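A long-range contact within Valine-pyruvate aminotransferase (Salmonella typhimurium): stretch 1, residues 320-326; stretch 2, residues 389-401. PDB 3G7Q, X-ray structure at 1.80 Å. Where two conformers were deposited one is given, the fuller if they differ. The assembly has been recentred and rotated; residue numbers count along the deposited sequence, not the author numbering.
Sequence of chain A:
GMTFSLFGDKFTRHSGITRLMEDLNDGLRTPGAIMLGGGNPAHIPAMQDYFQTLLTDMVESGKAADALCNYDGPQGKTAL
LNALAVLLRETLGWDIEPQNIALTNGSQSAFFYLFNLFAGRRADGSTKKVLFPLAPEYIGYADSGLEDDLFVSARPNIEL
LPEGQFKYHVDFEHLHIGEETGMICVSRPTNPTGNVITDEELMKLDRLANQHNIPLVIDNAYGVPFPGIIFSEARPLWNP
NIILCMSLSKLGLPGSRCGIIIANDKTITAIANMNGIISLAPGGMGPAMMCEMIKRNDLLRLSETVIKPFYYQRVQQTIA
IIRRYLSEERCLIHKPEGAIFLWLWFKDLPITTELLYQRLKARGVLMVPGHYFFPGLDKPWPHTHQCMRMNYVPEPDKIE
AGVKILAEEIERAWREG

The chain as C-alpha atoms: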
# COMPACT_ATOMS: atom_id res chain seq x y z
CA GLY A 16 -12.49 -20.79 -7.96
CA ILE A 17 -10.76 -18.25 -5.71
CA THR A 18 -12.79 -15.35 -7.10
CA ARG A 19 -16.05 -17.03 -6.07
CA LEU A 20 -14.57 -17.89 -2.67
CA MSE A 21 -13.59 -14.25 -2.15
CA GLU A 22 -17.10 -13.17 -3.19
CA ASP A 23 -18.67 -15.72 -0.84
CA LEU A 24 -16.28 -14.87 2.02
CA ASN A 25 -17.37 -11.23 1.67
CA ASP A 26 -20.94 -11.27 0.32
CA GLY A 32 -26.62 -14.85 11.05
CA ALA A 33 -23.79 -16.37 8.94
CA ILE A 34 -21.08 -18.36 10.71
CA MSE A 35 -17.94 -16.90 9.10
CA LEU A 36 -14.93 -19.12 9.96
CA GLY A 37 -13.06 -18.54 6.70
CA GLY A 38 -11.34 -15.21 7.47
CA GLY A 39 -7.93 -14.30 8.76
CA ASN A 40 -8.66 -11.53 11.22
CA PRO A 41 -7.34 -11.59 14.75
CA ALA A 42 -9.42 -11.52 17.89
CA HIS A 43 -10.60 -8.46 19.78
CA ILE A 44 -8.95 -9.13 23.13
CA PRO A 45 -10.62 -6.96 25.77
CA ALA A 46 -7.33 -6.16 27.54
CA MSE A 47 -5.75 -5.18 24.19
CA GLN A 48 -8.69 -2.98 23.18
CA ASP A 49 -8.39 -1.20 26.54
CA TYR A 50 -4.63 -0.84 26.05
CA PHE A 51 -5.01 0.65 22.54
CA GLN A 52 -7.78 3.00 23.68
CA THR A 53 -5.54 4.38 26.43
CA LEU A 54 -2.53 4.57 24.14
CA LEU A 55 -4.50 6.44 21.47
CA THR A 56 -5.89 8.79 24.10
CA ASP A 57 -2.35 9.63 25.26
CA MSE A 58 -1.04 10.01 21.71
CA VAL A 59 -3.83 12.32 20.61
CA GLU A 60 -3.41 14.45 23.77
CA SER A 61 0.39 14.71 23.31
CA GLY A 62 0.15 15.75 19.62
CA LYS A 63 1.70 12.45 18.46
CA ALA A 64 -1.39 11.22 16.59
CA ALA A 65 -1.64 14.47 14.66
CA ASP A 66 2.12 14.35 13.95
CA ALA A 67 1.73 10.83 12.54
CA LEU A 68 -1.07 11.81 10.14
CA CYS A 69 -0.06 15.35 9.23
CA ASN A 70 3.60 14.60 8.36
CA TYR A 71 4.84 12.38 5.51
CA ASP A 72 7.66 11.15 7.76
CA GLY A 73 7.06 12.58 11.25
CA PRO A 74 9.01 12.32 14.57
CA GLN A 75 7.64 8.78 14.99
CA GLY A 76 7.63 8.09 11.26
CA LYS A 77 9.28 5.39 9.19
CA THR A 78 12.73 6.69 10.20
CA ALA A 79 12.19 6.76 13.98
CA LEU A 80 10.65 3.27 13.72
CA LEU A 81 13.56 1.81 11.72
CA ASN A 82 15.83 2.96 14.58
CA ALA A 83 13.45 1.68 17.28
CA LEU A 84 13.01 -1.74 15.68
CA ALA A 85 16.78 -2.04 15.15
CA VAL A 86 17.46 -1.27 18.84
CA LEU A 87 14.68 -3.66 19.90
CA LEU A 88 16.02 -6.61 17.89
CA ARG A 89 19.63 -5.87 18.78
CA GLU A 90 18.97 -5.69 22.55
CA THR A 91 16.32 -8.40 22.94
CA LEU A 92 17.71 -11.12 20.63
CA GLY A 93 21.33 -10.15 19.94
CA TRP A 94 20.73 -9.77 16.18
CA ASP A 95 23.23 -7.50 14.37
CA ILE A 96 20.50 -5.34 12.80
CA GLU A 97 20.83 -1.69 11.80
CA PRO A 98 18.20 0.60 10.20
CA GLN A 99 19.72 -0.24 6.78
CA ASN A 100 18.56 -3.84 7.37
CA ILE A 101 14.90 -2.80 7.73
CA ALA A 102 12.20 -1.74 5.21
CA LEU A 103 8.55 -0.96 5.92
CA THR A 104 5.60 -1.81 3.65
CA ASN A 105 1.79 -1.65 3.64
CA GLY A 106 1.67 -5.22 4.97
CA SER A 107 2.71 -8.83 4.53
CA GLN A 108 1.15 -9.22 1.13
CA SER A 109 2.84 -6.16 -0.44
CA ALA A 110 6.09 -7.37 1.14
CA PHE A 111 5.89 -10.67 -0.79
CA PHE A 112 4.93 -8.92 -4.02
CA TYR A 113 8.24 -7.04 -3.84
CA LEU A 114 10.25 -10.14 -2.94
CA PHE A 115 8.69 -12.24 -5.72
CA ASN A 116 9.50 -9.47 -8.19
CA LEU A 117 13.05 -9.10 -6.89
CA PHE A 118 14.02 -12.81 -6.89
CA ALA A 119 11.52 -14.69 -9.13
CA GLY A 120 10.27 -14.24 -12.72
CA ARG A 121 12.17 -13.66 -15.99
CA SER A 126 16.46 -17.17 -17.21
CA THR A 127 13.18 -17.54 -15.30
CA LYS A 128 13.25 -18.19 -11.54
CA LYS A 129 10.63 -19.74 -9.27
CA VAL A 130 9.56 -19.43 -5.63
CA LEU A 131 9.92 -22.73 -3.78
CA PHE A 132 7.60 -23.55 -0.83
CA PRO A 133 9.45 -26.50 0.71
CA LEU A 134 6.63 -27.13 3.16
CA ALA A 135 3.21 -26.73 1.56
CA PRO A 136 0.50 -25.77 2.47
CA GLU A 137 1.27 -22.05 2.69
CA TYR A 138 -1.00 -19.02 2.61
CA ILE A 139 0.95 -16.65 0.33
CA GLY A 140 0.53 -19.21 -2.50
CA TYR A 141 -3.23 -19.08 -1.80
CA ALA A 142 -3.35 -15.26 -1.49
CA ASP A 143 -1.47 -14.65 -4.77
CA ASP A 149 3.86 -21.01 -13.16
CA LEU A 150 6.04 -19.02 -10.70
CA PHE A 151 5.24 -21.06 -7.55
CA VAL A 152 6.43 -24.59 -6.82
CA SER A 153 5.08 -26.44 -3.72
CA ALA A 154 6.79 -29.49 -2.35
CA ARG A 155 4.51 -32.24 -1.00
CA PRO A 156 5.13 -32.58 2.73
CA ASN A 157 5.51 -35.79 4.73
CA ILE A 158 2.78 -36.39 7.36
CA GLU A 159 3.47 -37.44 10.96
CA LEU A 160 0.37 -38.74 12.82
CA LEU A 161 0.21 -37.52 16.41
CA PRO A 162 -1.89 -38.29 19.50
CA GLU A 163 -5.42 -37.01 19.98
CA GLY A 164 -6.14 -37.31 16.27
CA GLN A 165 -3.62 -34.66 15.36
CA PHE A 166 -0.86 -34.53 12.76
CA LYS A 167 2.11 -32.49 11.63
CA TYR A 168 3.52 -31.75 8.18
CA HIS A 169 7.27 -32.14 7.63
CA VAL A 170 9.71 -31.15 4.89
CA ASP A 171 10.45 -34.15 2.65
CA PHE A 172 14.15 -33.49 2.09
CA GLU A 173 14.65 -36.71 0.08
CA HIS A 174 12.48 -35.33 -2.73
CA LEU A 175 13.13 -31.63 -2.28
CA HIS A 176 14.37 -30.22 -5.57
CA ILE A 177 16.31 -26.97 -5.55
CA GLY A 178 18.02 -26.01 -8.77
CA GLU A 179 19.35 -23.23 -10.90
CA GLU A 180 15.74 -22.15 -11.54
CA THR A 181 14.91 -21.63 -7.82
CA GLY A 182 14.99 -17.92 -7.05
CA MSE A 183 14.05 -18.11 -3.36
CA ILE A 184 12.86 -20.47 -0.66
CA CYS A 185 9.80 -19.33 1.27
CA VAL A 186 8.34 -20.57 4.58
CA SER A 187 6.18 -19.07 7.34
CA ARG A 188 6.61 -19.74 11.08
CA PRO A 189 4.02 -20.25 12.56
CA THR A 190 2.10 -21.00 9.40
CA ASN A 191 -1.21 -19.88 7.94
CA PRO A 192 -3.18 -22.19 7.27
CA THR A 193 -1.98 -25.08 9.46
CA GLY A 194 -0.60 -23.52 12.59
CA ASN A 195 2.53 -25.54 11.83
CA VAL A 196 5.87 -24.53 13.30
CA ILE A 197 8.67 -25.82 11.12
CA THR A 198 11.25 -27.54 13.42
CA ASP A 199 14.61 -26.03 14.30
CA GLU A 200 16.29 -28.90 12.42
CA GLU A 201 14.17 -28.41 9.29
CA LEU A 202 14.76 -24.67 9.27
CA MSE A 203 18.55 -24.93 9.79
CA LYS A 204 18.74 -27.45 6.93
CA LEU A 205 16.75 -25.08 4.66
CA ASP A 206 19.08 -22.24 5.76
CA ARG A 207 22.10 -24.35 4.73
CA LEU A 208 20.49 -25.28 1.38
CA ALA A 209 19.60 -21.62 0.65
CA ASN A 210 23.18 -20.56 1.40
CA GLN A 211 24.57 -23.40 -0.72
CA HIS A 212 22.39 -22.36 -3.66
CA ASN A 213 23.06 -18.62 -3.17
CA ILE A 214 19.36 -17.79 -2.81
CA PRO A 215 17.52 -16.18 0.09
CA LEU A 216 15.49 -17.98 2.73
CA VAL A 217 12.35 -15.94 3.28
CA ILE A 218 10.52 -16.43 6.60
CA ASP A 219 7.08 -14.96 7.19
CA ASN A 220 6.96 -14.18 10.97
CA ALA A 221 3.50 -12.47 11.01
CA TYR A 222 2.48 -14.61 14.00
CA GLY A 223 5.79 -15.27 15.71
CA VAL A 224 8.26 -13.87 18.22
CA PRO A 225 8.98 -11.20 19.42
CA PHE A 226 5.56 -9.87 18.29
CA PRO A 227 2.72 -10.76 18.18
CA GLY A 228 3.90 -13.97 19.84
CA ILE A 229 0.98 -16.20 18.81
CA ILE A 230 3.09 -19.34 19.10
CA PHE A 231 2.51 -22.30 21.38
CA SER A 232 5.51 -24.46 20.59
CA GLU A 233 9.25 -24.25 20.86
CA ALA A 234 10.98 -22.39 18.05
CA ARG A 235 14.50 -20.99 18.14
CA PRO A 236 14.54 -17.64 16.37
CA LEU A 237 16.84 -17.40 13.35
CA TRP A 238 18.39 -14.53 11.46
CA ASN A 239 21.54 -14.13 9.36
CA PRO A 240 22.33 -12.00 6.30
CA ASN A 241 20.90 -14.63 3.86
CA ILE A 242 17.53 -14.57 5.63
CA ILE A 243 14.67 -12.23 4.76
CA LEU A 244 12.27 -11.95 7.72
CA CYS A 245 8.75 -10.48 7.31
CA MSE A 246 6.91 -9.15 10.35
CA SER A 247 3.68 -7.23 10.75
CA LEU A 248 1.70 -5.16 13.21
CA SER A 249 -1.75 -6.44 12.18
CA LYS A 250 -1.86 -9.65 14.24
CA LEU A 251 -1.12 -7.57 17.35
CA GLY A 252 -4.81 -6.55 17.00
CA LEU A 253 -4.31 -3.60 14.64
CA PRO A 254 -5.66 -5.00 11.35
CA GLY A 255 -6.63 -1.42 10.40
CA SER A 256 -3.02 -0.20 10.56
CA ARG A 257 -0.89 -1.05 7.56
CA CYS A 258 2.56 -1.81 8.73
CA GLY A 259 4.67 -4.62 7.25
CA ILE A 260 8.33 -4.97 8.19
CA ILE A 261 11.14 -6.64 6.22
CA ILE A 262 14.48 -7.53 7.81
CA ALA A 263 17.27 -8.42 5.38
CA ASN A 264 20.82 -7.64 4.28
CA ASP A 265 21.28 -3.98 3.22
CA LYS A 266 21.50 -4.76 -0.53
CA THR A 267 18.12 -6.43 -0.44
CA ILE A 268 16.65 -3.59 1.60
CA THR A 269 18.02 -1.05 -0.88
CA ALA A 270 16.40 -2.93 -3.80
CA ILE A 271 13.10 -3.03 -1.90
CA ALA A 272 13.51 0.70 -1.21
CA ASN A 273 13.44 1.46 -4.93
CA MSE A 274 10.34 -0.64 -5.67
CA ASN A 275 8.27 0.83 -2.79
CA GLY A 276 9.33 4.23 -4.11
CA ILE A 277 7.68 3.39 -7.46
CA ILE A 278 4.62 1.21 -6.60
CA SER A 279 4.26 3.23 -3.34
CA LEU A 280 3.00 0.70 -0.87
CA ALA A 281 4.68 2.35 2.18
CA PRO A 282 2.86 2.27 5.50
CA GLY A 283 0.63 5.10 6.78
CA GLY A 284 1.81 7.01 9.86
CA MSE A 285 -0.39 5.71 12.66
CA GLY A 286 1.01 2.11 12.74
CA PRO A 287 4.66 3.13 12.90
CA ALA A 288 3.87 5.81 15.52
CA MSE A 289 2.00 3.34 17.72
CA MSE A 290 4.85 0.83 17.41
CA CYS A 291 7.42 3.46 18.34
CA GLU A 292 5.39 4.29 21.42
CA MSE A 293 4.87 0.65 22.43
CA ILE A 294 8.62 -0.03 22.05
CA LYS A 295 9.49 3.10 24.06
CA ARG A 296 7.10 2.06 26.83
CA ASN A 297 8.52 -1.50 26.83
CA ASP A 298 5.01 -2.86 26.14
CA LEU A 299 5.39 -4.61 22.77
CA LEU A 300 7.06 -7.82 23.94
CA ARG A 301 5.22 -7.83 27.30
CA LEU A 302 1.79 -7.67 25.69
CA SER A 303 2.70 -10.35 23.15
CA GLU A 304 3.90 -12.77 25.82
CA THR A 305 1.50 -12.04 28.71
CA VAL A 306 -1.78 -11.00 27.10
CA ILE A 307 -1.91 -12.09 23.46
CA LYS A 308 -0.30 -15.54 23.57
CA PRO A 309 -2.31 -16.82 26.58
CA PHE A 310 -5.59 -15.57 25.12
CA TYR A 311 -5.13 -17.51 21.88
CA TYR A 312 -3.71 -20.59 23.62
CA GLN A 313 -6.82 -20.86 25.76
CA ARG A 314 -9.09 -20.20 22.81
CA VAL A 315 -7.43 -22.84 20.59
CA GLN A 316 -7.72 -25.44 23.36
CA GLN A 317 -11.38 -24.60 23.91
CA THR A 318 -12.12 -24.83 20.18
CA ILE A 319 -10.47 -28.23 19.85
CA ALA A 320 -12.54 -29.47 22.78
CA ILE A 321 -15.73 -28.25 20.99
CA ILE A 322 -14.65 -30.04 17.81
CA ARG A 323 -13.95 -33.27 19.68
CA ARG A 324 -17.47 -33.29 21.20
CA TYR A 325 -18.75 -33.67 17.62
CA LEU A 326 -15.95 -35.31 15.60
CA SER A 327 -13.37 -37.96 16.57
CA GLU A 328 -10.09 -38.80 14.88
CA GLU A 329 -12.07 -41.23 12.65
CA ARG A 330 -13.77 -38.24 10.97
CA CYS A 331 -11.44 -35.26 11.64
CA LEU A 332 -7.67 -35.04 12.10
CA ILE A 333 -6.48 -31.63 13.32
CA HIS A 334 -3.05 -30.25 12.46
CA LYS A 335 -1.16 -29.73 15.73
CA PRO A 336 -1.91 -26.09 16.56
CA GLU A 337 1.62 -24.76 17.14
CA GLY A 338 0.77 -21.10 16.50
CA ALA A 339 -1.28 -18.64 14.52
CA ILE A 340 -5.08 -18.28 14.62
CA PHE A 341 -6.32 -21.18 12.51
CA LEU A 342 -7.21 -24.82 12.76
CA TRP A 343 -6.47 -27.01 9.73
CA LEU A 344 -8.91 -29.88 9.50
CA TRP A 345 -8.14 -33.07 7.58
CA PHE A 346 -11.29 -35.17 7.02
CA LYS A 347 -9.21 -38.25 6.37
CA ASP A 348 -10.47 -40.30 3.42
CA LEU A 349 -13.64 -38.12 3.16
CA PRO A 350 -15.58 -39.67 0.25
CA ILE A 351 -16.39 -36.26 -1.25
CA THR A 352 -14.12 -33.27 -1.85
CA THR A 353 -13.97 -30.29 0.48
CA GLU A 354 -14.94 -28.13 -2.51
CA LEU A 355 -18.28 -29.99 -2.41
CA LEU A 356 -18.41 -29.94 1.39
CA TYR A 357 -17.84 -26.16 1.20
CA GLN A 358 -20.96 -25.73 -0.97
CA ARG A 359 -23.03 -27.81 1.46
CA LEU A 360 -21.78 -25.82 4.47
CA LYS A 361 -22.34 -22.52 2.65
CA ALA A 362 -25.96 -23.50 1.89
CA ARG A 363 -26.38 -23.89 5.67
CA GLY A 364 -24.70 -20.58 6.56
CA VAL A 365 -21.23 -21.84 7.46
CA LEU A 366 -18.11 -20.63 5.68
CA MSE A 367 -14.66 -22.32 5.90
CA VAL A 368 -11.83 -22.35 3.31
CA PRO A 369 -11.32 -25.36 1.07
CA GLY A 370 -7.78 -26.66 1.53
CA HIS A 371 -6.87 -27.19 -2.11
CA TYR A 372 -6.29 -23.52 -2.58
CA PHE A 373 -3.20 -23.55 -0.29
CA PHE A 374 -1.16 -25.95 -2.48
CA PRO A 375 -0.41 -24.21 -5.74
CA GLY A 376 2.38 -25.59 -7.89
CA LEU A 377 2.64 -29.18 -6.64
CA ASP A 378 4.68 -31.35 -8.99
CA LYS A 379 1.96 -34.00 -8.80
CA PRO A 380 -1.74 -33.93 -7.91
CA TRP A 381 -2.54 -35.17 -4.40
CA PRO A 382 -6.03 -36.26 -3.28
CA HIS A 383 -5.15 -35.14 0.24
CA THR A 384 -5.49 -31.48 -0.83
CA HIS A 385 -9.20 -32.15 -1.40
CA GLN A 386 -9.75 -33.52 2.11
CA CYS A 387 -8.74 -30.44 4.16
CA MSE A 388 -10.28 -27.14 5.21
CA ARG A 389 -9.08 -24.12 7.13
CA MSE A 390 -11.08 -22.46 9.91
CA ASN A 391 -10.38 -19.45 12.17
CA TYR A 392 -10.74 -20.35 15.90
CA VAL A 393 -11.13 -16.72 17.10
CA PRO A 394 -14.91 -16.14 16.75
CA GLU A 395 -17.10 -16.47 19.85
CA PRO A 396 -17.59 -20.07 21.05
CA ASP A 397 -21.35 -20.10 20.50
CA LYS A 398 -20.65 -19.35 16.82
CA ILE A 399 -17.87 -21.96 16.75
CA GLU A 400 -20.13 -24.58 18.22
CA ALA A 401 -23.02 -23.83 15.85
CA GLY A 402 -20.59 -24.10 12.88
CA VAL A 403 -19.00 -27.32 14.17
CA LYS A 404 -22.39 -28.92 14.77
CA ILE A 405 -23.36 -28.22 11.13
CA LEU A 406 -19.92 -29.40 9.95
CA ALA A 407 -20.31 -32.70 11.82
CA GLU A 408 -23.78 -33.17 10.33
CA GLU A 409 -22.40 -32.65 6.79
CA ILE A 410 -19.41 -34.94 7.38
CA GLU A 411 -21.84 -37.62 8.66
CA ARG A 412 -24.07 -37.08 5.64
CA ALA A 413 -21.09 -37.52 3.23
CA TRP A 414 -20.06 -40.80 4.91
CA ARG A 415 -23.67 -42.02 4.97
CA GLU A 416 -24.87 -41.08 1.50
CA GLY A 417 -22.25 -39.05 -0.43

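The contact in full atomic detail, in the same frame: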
# COMPACT_ATOMS: atom_id res chain seq x y z
N ALA A 320 -11.64 -28.70 21.92
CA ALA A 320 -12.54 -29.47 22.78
C ALA A 320 -13.97 -29.48 22.20
O ALA A 320 -14.63 -30.50 22.27
CB ALA A 320 -12.54 -28.92 24.20
N ILE A 321 -14.40 -28.35 21.63
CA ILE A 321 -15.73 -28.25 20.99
C ILE A 321 -15.76 -29.21 19.82
O ILE A 321 -16.66 -30.04 19.71
CB ILE A 321 -16.06 -26.81 20.53
CG1 ILE A 321 -16.26 -25.87 21.73
CG2 ILE A 321 -17.35 -26.79 19.67
CD1 ILE A 321 -16.35 -24.37 21.33
N ILE A 322 -14.74 -29.15 18.97
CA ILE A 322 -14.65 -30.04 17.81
C ILE A 322 -14.75 -31.50 18.23
O ILE A 322 -15.52 -32.28 17.65
CB ILE A 322 -13.34 -29.81 17.00
CG1 ILE A 322 -13.35 -28.43 16.32
CG2 ILE A 322 -13.13 -30.93 15.94
CD1 ILE A 322 -12.01 -28.05 15.70
N ARG A 323 -13.98 -31.87 19.24
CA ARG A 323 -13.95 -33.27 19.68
C ARG A 323 -15.27 -33.77 20.31
O ARG A 323 -15.50 -34.99 20.36
CB ARG A 323 -12.75 -33.47 20.59
CG ARG A 323 -11.43 -33.42 19.83
CD ARG A 323 -11.22 -34.68 19.05
NE ARG A 323 -10.03 -34.69 18.18
CZ ARG A 323 -9.99 -34.81 16.86
NH1 ARG A 323 -11.11 -34.98 16.15
NH2 ARG A 323 -8.80 -34.83 16.25
N ARG A 324 -16.14 -32.87 20.75
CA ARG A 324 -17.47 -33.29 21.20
C ARG A 324 -18.30 -33.78 20.04
O ARG A 324 -19.22 -34.57 20.24
CB ARG A 324 -18.21 -32.18 21.92
CG ARG A 324 -17.64 -31.97 23.32
CD ARG A 324 -18.52 -31.14 24.20
NE ARG A 324 -18.39 -29.72 23.95
CZ ARG A 324 -19.33 -28.93 23.44
NH1 ARG A 324 -20.54 -29.37 23.09
NH2 ARG A 324 -19.03 -27.65 23.30
N TYR A 325 -17.97 -33.33 18.83
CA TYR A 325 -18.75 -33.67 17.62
C TYR A 325 -18.06 -34.60 16.64
O TYR A 325 -18.76 -35.31 15.89
CB TYR A 325 -19.12 -32.38 16.88
CG TYR A 325 -20.13 -31.53 17.61
CD1 TYR A 325 -21.49 -31.76 17.45
CD2 TYR A 325 -19.73 -30.50 18.50
CE1 TYR A 325 -22.42 -31.01 18.12
CE2 TYR A 325 -20.66 -29.77 19.20
CZ TYR A 325 -22.01 -30.01 18.98
OH TYR A 325 -22.98 -29.29 19.64
N LEU A 326 -16.72 -34.56 16.59
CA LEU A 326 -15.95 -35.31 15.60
C LEU A 326 -14.72 -35.94 16.21
O LEU A 326 -13.91 -35.22 16.79
CB LEU A 326 -15.50 -34.33 14.51
CG LEU A 326 -16.56 -33.76 13.56
CD1 LEU A 326 -16.05 -32.45 12.86
CD2 LEU A 326 -16.96 -34.78 12.52
N ARG A 389 -9.59 -25.01 6.10
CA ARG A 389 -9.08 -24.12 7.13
C ARG A 389 -10.24 -23.39 7.81
O ARG A 389 -11.16 -22.90 7.14
CB ARG A 389 -8.18 -23.05 6.53
CG ARG A 389 -7.43 -22.21 7.56
CD ARG A 389 -6.80 -20.94 6.92
NE ARG A 389 -7.78 -19.87 6.69
CZ ARG A 389 -7.50 -18.72 6.05
NH1 ARG A 389 -6.28 -18.48 5.59
NH2 ARG A 389 -8.45 -17.81 5.88
N MSE A 390 -10.17 -23.29 9.13
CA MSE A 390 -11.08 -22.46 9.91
C MSE A 390 -10.29 -21.53 10.82
O MSE A 390 -9.12 -21.80 11.15
CB MSE A 390 -12.04 -23.30 10.75
CG MSE A 390 -11.39 -24.21 11.74
SE MSE A 390 -12.80 -24.89 12.99
CE MSE A 390 -12.96 -23.38 14.14
N ASN A 391 -10.94 -20.44 11.24
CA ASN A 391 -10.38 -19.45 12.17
C ASN A 391 -11.01 -19.75 13.52
O ASN A 391 -12.23 -19.85 13.60
CB ASN A 391 -10.72 -18.05 11.67
CG ASN A 391 -10.12 -16.95 12.52
OD1 ASN A 391 -10.15 -17.03 13.75
ND2 ASN A 391 -9.61 -15.89 11.86
N TYR A 392 -10.20 -19.97 14.56
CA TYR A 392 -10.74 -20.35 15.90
C TYR A 392 -11.04 -19.17 16.84
O TYR A 392 -11.41 -19.38 18.00
CB TYR A 392 -9.82 -21.36 16.61
CG TYR A 392 -8.44 -20.86 17.00
CD1 TYR A 392 -8.26 -20.10 18.15
CD2 TYR A 392 -7.33 -21.19 16.24
CE1 TYR A 392 -7.01 -19.63 18.51
CE2 TYR A 392 -6.07 -20.77 16.62
CZ TYR A 392 -5.92 -19.97 17.74
OH TYR A 392 -4.67 -19.52 18.11
N VAL A 393 -10.90 -17.96 16.33
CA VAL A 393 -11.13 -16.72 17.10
C VAL A 393 -12.58 -16.32 17.39
O VAL A 393 -12.84 -15.75 18.45
CB VAL A 393 -10.47 -15.51 16.37
CG1 VAL A 393 -11.01 -14.20 16.88
CG2 VAL A 393 -8.98 -15.59 16.48
N PRO A 394 -13.53 -16.57 16.46
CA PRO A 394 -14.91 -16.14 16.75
C PRO A 394 -15.48 -16.69 18.07
O PRO A 394 -14.98 -17.66 18.62
CB PRO A 394 -15.69 -16.67 15.55
CG PRO A 394 -14.70 -16.71 14.48
CD PRO A 394 -13.44 -17.20 15.14
N GLU A 395 -16.56 -16.06 18.55
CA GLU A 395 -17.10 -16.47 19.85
C GLU A 395 -17.51 -17.95 19.84
O GLU A 395 -17.99 -18.46 18.83
CB GLU A 395 -18.26 -15.57 20.28
CG GLU A 395 -17.85 -14.10 20.54
CD GLU A 395 -16.72 -13.97 21.56
OE1 GLU A 395 -16.73 -14.67 22.60
OE2 GLU A 395 -15.80 -13.17 21.31
N PRO A 396 -17.31 -18.63 20.96
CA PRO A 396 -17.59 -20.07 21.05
C PRO A 396 -19.01 -20.54 20.69
O PRO A 396 -19.18 -21.70 20.25
CB PRO A 396 -17.28 -20.42 22.51
CG PRO A 396 -17.11 -19.14 23.20
CD PRO A 396 -16.76 -18.10 22.22
N ASP A 397 -20.01 -19.69 20.88
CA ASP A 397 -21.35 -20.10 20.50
C ASP A 397 -21.42 -20.22 18.99
O ASP A 397 -22.11 -21.09 18.46
CB ASP A 397 -22.44 -19.18 21.08
CG ASP A 397 -22.39 -17.78 20.53
OD1 ASP A 397 -21.29 -17.29 20.19
OD2 ASP A 397 -23.46 -17.14 20.46
N LYS A 398 -20.71 -19.33 18.29
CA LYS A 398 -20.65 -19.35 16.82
C LYS A 398 -19.82 -20.55 16.36
O LYS A 398 -20.21 -21.24 15.45
CB LYS A 398 -20.06 -18.07 16.26
CG LYS A 398 -21.01 -16.87 16.37
CD LYS A 398 -22.19 -17.00 15.43
N ILE A 399 -18.71 -20.78 17.03
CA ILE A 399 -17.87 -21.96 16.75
C ILE A 399 -18.68 -23.23 16.90
O ILE A 399 -18.73 -24.06 15.98
CB ILE A 399 -16.64 -22.04 17.67
CG1 ILE A 399 -15.67 -20.87 17.43
CG2 ILE A 399 -15.91 -23.37 17.46
CD1 ILE A 399 -14.96 -20.88 16.14
N GLU A 400 -19.40 -23.36 18.01
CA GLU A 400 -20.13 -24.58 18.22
C GLU A 400 -21.25 -24.79 17.21
O GLU A 400 -21.46 -25.92 16.76
CB GLU A 400 -20.70 -24.65 19.62
CG GLU A 400 -21.42 -25.97 19.80
CD GLU A 400 -21.52 -26.43 21.21
OE1 GLU A 400 -20.96 -25.76 22.11
OE2 GLU A 400 -22.14 -27.49 21.40
N ALA A 401 -21.97 -23.72 16.86
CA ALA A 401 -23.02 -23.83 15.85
C ALA A 401 -22.43 -24.27 14.51
O ALA A 401 -23.03 -25.09 13.81
CB ALA A 401 -23.78 -22.51 15.72

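Helices that pack at a shallow angle often bury an aliphatic centre and close its margin with charge, and this contact in valine-pyruvate aminotransferase is a compact example. The two helices run in nearly the same direction, 27° apart, with axes 10.0 Å apart at closest approach. I321 occupies the centre. Its CA-to-CB bond points toward the other stretch, and its m,t rotamer carries CD1 across to the start of the second helix, 4.0 Å from I399 CG2 and 4.2 Å from P396 CB. Its other branch lies against the next part of that helix, with I321 CG2 3.8 Å from E400 CA, so a single side chain spans the first turn. Beside it, the CA-to-CB bond of I322 points sideways, but the end of the side chain comes nearer the other stretch, placing CD1 4.2 Å from SE of the selenomethionine M390, which extends the apolar layer to the strand.

The polar edge converges on E400. Its extended side chain, t at chi1 and chi2, carries the carboxylate to the first stretch, where R324 meets it in a two-pronged salt bridge: R324 NH1 donates to E400 OE2 and R324 NH2 to E400 OE1, each at 3.0 Å. The carboxylate lies at the guanidinium edge, and the near-linear hydrogen bonds suit that approach. Y325 OH also donates to E400 OE2, at 2.7 Å, so this oxygen accepts from two residues.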